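Local coordinates for pirin family protein (Acinetobacter baumannii, PDB 6D0P) that probably acts as a metal-dependent quercetin 2,3-dioxygenase of the pirin family, with iron the expected cofactor and manganese bound in this crystal, at residues 64-68 / 69-73; 100-103 / 104-108; 32-35 / 36-40. One frame throughout, in Å; residues are numbered along the deposited sequence.

Interaction 1: residues 64-68 / 69-73. With MN (manganese (II) ion), chain G.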
loop_
_atom_site.group_PDB
_atom_site.type_symbol
_atom_site.label_atom_id
_atom_site.label_comp_id
_atom_site.label_asym_id
_atom_site.label_seq_id
_atom_site.Cartn_x
_atom_site.Cartn_y
_atom_site.Cartn_z
ATOM N N HIS A 64 2.419 17.565 -5.627
ATOM C CA HIS A 64 3.706 16.996 -5.289
ATOM C C HIS A 64 4.089 15.988 -6.379
ATOM O O HIS A 64 3.233 15.419 -7.033
ATOM C CB HIS A 64 3.688 16.322 -3.909
ATOM C CG HIS A 64 2.731 15.182 -3.813
ATOM N ND1 HIS A 64 1.396 15.373 -3.536
ATOM C CD2 HIS A 64 2.906 13.844 -3.941
ATOM C CE1 HIS A 64 0.784 14.203 -3.508
ATOM N NE2 HIS A 64 1.688 13.249 -3.759
ATOM N N PRO A 65 5.381 15.781 -6.565
ATOM C CA PRO A 65 5.841 14.866 -7.572
ATOM C C PRO A 65 6.163 13.458 -7.063
ATOM O O PRO A 65 6.358 13.252 -5.853
ATOM C CB PRO A 65 7.137 15.519 -8.067
ATOM C CG PRO A 65 7.696 16.157 -6.831
ATOM C CD PRO A 65 6.471 16.639 -6.088
ATOM N N HIS A 66 6.209 12.522 -8.009
ATOM C CA HIS A 66 6.701 11.164 -7.776
ATOM C C HIS A 66 7.452 10.711 -9.022
ATOM O O HIS A 66 7.048 11.056 -10.158
ATOM C CB HIS A 66 5.585 10.136 -7.511
ATOM C CG HIS A 66 4.766 10.372 -6.293
ATOM N ND1 HIS A 66 5.309 10.287 -5.022
ATOM C CD2 HIS A 66 3.440 10.599 -6.139
ATOM C CE1 HIS A 66 4.347 10.509 -4.131
ATOM N NE2 HIS A 66 3.184 10.677 -4.794
ATOM N N ARG A 67 8.522 9.937 -8.825
ATOM C CA ARG A 67 9.191 9.321 -9.939
ATOM C C ARG A 67 9.828 8.016 -9.470
ATOM O O ARG A 67 10.423 7.974 -8.379
ATOM C CB ARG A 67 10.266 10.237 -10.537
ATOM C CG ARG A 67 11.164 9.555 -11.569
ATOM C CD ARG A 67 12.258 10.454 -12.144
ATOM N NE ARG A 67 11.715 11.442 -13.074
ATOM C CZ ARG A 67 12.445 12.349 -13.715
ATOM N NH1 ARG A 67 13.751 12.447 -13.476
ATOM N NH2 ARG A 67 11.868 13.146 -14.598
ATOM N N GLY A 68 9.692 6.973 -10.302
ATOM C CA GLY A 68 10.436 5.734 -10.121
ATOM C C GLY A 68 9.693 4.568 -9.482
ATOM O O GLY A 68 10.268 3.477 -9.384
ATOM N N PHE A 69 8.466 4.749 -9.059
ATOM C CA PHE A 69 7.786 3.688 -8.340
ATOM C C PHE A 69 6.280 3.845 -8.518
ATOM O O PHE A 69 5.815 4.668 -9.336
ATOM C CB PHE A 69 8.225 3.712 -6.867
ATOM C CG PHE A 69 7.902 4.999 -6.176
ATOM C CD1 PHE A 69 8.722 6.104 -6.317
ATOM C CD2 PHE A 69 6.773 5.109 -5.390
ATOM C CE1 PHE A 69 8.417 7.297 -5.681
ATOM C CE2 PHE A 69 6.468 6.307 -4.760
ATOM C CZ PHE A 69 7.282 7.395 -4.915
ATOM N N GLU A 70 5.530 3.018 -7.797
ATOM C CA GLU A 70 4.081 3.026 -7.872
ATOM C C GLU A 70 3.485 3.344 -6.502
ATOM O O GLU A 70 4.083 2.997 -5.481
ATOM C CB GLU A 70 3.552 1.664 -8.311
ATOM C CG GLU A 70 4.234 1.115 -9.536
ATOM C CD GLU A 70 3.550 -0.108 -10.122
ATOM O OE1 GLU A 70 3.604 -1.188 -9.479
ATOM O OE2 GLU A 70 2.926 0.037 -11.188
ATOM N N THR A 71 2.330 4.021 -6.486
ATOM C CA THR A 71 1.603 4.264 -5.236
ATOM C C THR A 71 0.259 3.567 -5.350
ATOM O O THR A 71 -0.438 3.657 -6.390
ATOM C CB THR A 71 1.438 5.754 -4.869
ATOM O OG1 THR A 71 0.586 6.390 -5.826
ATOM C CG2 THR A 71 2.763 6.481 -4.817
ATOM N N VAL A 72 -0.090 2.833 -4.310
ATOM C CA VAL A 72 -1.337 2.109 -4.279
ATOM C C VAL A 72 -2.176 2.700 -3.156
ATOM O O VAL A 72 -1.750 2.667 -1.991
ATOM C CB VAL A 72 -1.121 0.607 -4.070
ATOM C CG1 VAL A 72 -2.438 -0.151 -4.133
ATOM C CG2 VAL A 72 -0.111 0.042 -5.063
ATOM N N THR A 73 -3.340 3.236 -3.496
ATOM C CA THR A 73 -4.219 3.823 -2.496
ATOM C C THR A 73 -5.454 2.929 -2.367
ATOM O O THR A 73 -6.136 2.645 -3.370
ATOM C CB THR A 73 -4.569 5.269 -2.867
ATOM O OG1 THR A 73 -3.350 6.000 -3.026
ATOM C CG2 THR A 73 -5.426 5.959 -1.831
HETATM MN MN MN G . 1.182 11.176 -4.071
HETATM O O HOH W 1 0.217 8.922 -4.316
HETATM O O HOH W 2 1.715 10.326 -2.085
#
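From H66 to F69 the chain swings out of one strand and into another: strand 64-66 ends, R67 and G68 make the bend, and the chain then enters the strand that carries T71. G68 has a phi of 101°, a conformation in which any side chain would run into the carbonyl oxygen of R67. F69 folds its ring back against the bend. With CG set between its backbone N and carbonyl carbon (chi1 60°), the ring returns toward H66 and brings CD1 to 3.3 Å from R67 O, which lies at the ring edge, near its plane. At its far end F69 CZ meets ND1 of H66 at 3.5 Å. The two rings approach obliquely, with planes at 78°. T71 deals with the same imidazole differently: its CG2 methyl sits over one face in a CH-pi contact, 4.3 Å from the H66 ring centroid and nearly on the normal. T71 is also a second-shell residue of the metal, since its OG1 is hydrogen-bonded at 3.0 Å to a water that is itself a manganese ligand. NE2 of H64 and NE2 of H66 both bind the manganese ion at 2.2 Å, and H108 and E110 complete the protein ligands. The H64 ring is steadied from behind by a hydrogen bond from ND1 to G62 O. Strand 64-66 pairs with strand 106-112, while strand 69-75 runs between 97-101 and 121-131, bringing M100 and W129 against T71. R67 heads away from F69, NE bonding A104 O and NH1 forming a salt bridge to D280 on helix 271-282.

Interaction 2: residues 100-103 / 104-108. With MN (manganese (II) ion), chain G.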
loop_
_atom_site.group_PDB
_atom_site.type_symbol
_atom_site.label_atom_id
_atom_site.label_comp_id
_atom_site.label_asym_id
_atom_site.label_seq_id
_atom_site.Cartn_x
_atom_site.Cartn_y
_atom_site.Cartn_z
HETATM N N MSE A 100 -1.354 3.362 -9.087
HETATM C CA MSE A 100 -0.762 4.350 -9.978
HETATM C C MSE A 100 0.708 4.146 -10.156
HETATM O O MSE A 100 1.479 4.087 -9.170
HETATM C CB MSE A 100 -0.962 5.761 -9.416
HETATM C CG MSE A 100 -0.385 6.808 -10.386
HETATM SE SE MSE A 100 -0.448 8.628 -9.580
HETATM C CE MSE A 100 1.055 8.406 -8.369
ATOM N N THR A 101 1.124 4.026 -11.407
ATOM C CA THR A 101 2.540 3.927 -11.711
ATOM C C THR A 101 3.066 5.340 -11.986
ATOM O O THR A 101 2.653 5.955 -12.970
ATOM C CB THR A 101 2.803 3.056 -12.938
ATOM O OG1 THR A 101 2.136 1.803 -12.793
ATOM C CG2 THR A 101 4.280 2.866 -13.177
ATOM N N ALA A 102 3.913 5.871 -11.122
ATOM C CA ALA A 102 4.485 7.177 -11.350
ATOM C C ALA A 102 5.476 7.096 -12.516
ATOM O O ALA A 102 5.532 8.006 -13.365
ATOM C CB ALA A 102 5.157 7.688 -10.102
ATOM N N GLY A 103 6.304 6.047 -12.528
ATOM C CA GLY A 103 7.234 5.869 -13.628
ATOM C C GLY A 103 8.130 7.084 -13.826
ATOM O O GLY A 103 8.684 7.608 -12.863
ATOM N N ALA A 104 8.213 7.552 -15.071
ATOM C CA ALA A 104 9.056 8.684 -15.469
ATOM C C ALA A 104 8.631 9.957 -14.739
ATOM O O ALA A 104 9.434 10.894 -14.661
ATOM C CB ALA A 104 9.014 8.891 -16.973
ATOM N N GLY A 105 7.385 10.021 -14.257
ATOM C CA GLY A 105 7.004 11.153 -13.449
ATOM C C GLY A 105 5.526 11.516 -13.519
ATOM O O GLY A 105 4.864 11.338 -14.530
ATOM N N VAL A 106 5.043 12.010 -12.400
ATOM C CA VAL A 106 3.711 12.528 -12.255
ATOM C C VAL A 106 3.789 13.672 -11.243
ATOM O O VAL A 106 4.625 13.654 -10.312
ATOM C CB VAL A 106 2.716 11.440 -11.782
ATOM C CG1 VAL A 106 3.051 10.942 -10.389
ATOM C CG2 VAL A 106 1.273 11.912 -11.816
ATOM N N LEU A 107 2.908 14.645 -11.428
ATOM C CA LEU A 107 2.704 15.721 -10.468
ATOM C C LEU A 107 1.213 15.702 -10.119
ATOM O O LEU A 107 0.372 15.903 -11.029
ATOM C CB LEU A 107 3.121 17.050 -11.094
ATOM C CG LEU A 107 3.119 18.242 -10.151
ATOM C CD1 LEU A 107 4.270 18.150 -9.162
ATOM C CD2 LEU A 107 3.204 19.546 -10.930
ATOM N N HIS A 108 0.875 15.438 -8.857
ATOM C CA HIS A 108 -0.530 15.291 -8.518
ATOM C C HIS A 108 -0.845 15.786 -7.107
ATOM O O HIS A 108 0.033 16.053 -6.275
ATOM C CB HIS A 108 -0.962 13.839 -8.773
ATOM C CG HIS A 108 -0.587 12.836 -7.732
ATOM N ND1 HIS A 108 -1.294 11.662 -7.574
ATOM C CD2 HIS A 108 0.347 12.845 -6.758
ATOM C CE1 HIS A 108 -0.766 10.979 -6.565
ATOM N NE2 HIS A 108 0.225 11.687 -6.051
HETATM MN MN MN G . 1.182 11.176 -4.071
HETATM O O HOH W 1 0.217 8.922 -4.316
HETATM O O HOH W 2 1.715 10.326 -2.085
#
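A102 and G105 close a type II' beta turn, G105 N donating to A102 O at 2.9 Å, and the chain doubles back so that the two segments run 140° apart. G103 takes the first corner of the turn with a positive phi, a conformation that favours glycine. Among the side chains, M100 touches both V106 and H108, and A102 touches V106. M100, modelled as selenomethionine, extends through its first two torsions and then bends at chi3 (76°), which tips its methyl toward the returning strand. There M100 CE touches V106 CG1 at 3.8 Å, and it lies 3.6 Å from CE1 of H108. V106 CG1 also meets the A102 methyl, CB to CG1 3.9 Å, so this one branch of the valine touches both M100 and A102. The selenium comes at the imidazole obliquely: M100 SE is 4.3 Å from the H108 ring centroid, well off the ring normal. H108 and M100 reach toward each other from opposite directions, the selenium lying nearest ND1 of the ring and the methyl nearest CE1. H108 NE2 binds the manganese ion at 2.3 Å, and a metal-bound water lies at the ring edge, in its plane. The meeting of M100 with H108 is probably mostly van der Waals, with a selenium-aromatic component. It bears on the CE1 and ND1 part of the ring, so a metal-bound histidine has a soft, uncharged neighbour there while NE2 holds the manganese.

Interaction 3: residues 32-35 / 36-40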
loop_
_atom_site.group_PDB
_atom_site.type_symbol
_atom_site.label_atom_id
_atom_site.label_comp_id
_atom_site.label_asym_id
_atom_site.label_seq_id
_atom_site.Cartn_x
_atom_site.Cartn_y
_atom_site.Cartn_z
ATOM N N ASP A 32 13.560 3.505 4.138
ATOM C CA ASP A 32 14.601 4.312 4.752
ATOM C C ASP A 32 15.090 3.647 6.043
ATOM O O ASP A 32 16.193 3.903 6.460
ATOM C CB ASP A 32 14.105 5.730 5.059
ATOM C CG ASP A 32 15.243 6.715 5.274
ATOM O OD1 ASP A 32 16.114 6.809 4.380
ATOM O OD2 ASP A 32 15.257 7.370 6.337
ATOM N N ARG A 33 14.259 2.798 6.643
ATOM C CA ARG A 33 14.615 2.090 7.879
ATOM C C ARG A 33 14.903 0.619 7.578
ATOM O O ARG A 33 15.857 0.084 8.106
ATOM C CB ARG A 33 13.489 2.186 8.918
ATOM C CG ARG A 33 13.100 3.616 9.275
ATOM C CD ARG A 33 12.180 3.715 10.480
ATOM N NE ARG A 33 10.902 3.017 10.334
ATOM C CZ ARG A 33 9.791 3.565 9.850
ATOM N NH1 ARG A 33 9.811 4.803 9.380
ATOM N NH2 ARG A 33 8.657 2.882 9.864
ATOM N N LEU A 34 14.125 -0.039 6.722
ATOM C CA LEU A 34 14.372 -1.528 6.531
ATOM C C LEU A 34 14.985 -1.876 5.167
ATOM O O LEU A 34 15.365 -3.015 4.952
ATOM C CB LEU A 34 13.054 -2.263 6.762
ATOM C CG LEU A 34 12.587 -2.255 8.220
ATOM C CD1 LEU A 34 11.154 -2.758 8.352
ATOM C CD2 LEU A 34 13.530 -3.087 9.075
ATOM N N GLY A 35 14.984 -0.949 4.224
ATOM C CA GLY A 35 15.661 -1.110 2.926
ATOM C C GLY A 35 15.247 -2.303 2.067
ATOM O O GLY A 35 14.081 -2.474 1.700
ATOM N N GLN A 36 16.271 -3.091 1.676
ATOM C CA GLN A 36 16.148 -4.248 0.793
ATOM C C GLN A 36 15.316 -5.382 1.420
ATOM O O GLN A 36 14.745 -6.209 0.688
ATOM C CB GLN A 36 17.526 -4.792 0.433
ATOM C CG GLN A 36 18.392 -3.803 -0.336
ATOM C CD GLN A 36 17.934 -3.587 -1.760
ATOM O OE1 GLN A 36 16.991 -4.221 -2.238
ATOM N NE2 GLN A 36 18.623 -2.692 -2.458
ATOM N N THR A 37 15.230 -5.429 2.741
ATOM C CA THR A 37 14.429 -6.465 3.409
ATOM C C THR A 37 12.959 -6.421 2.946
ATOM O O THR A 37 12.276 -7.470 2.874
ATOM C CB THR A 37 14.490 -6.282 4.929
ATOM O OG1 THR A 37 15.864 -6.436 5.287
ATOM C CG2 THR A 37 13.622 -7.260 5.683
ATOM N N LEU A 38 12.463 -5.226 2.646
ATOM C CA LEU A 38 11.078 -5.047 2.240
ATOM C C LEU A 38 10.851 -5.264 0.738
ATOM O O LEU A 38 9.689 -5.312 0.315
ATOM C CB LEU A 38 10.671 -3.612 2.570
ATOM C CG LEU A 38 10.679 -3.241 4.048
ATOM C CD1 LEU A 38 10.524 -1.732 4.196
ATOM C CD2 LEU A 38 9.559 -3.958 4.788
ATOM N N SER A 39 11.907 -5.314 -0.070
ATOM C CA SER A 39 11.787 -5.322 -1.555
ATOM C C SER A 39 10.782 -6.381 -2.024
ATOM O O SER A 39 10.903 -7.560 -1.682
ATOM C CB SER A 39 13.151 -5.525 -2.202
ATOM O OG SER A 39 13.069 -5.488 -3.625
ATOM N N PRO A 40 9.855 -6.025 -2.911
ATOM C CA PRO A 40 9.780 -4.758 -3.633
ATOM C C PRO A 40 8.976 -3.624 -2.996
ATOM O O PRO A 40 8.697 -2.635 -3.680
ATOM C CB PRO A 40 9.052 -5.216 -4.921
ATOM C CG PRO A 40 8.100 -6.279 -4.426
ATOM C CD PRO A 40 8.905 -7.026 -3.400
HETATM O O HOH W 3 17.596 -4.383 4.420
#
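L34 and L38, four residues apart, lay their side chains against each other at a slant. L38 brings its branched end to the base of L34: CD1 of L38 is 3.6 Å from CB of L34, and farther out L34 CD1 and L38 CD2 are 4.1 Å apart. L38 places CG beside its backbone N (chi1 -64°), which carries CD1 to L34 CB; L34 has nearly the same first torsion, -70°. I230 of strand 227-231 touches both L34 and T37. T37 takes the polar side. T37 N donates to L34 O at 3.3 Å, and a water bridges the same carbonyl to the threonine hydroxyl, donating to L34 O at 2.7 Å and lying 2.8 Å from T37 OG1. L34 O is thus gripped twice. G35, with positive phi, ends the short helix and redirects the chain, and its own carbonyl receives a weak bond from L38 N. A helix stopped by glycine and continued as a 3-10 turn links antiparallel neighbours 23-30 and 41-52, with the S39-P40 peptide bond cis just before the latter. It packs on strand 227-231, within the C-terminal cupin region of this two-cupin pirin fold.

Interactions 1 and 2 are two sides of one metal site, their centres about 5 Å apart. Their strands 69-75 and 97-101 are sheet neighbours, joined by a probable hydrogen bond from T71 N to M100 O at 2.8 Å and by a second probable one, E70 OE2 to T101 OG1 at 2.5 Å. At the manganese, H66 NE2 and H108 NE2 come within 3.4 Å of each other, and both contacts share the two metal-bound waters. Interaction 3 stands apart: its centre is about 17 Å from that of interaction 1 and about 21 Å from that of interaction 2, without touching either. It precedes both in the chain and is a local turn that meets strand 227-231 of the C-terminal cupin region.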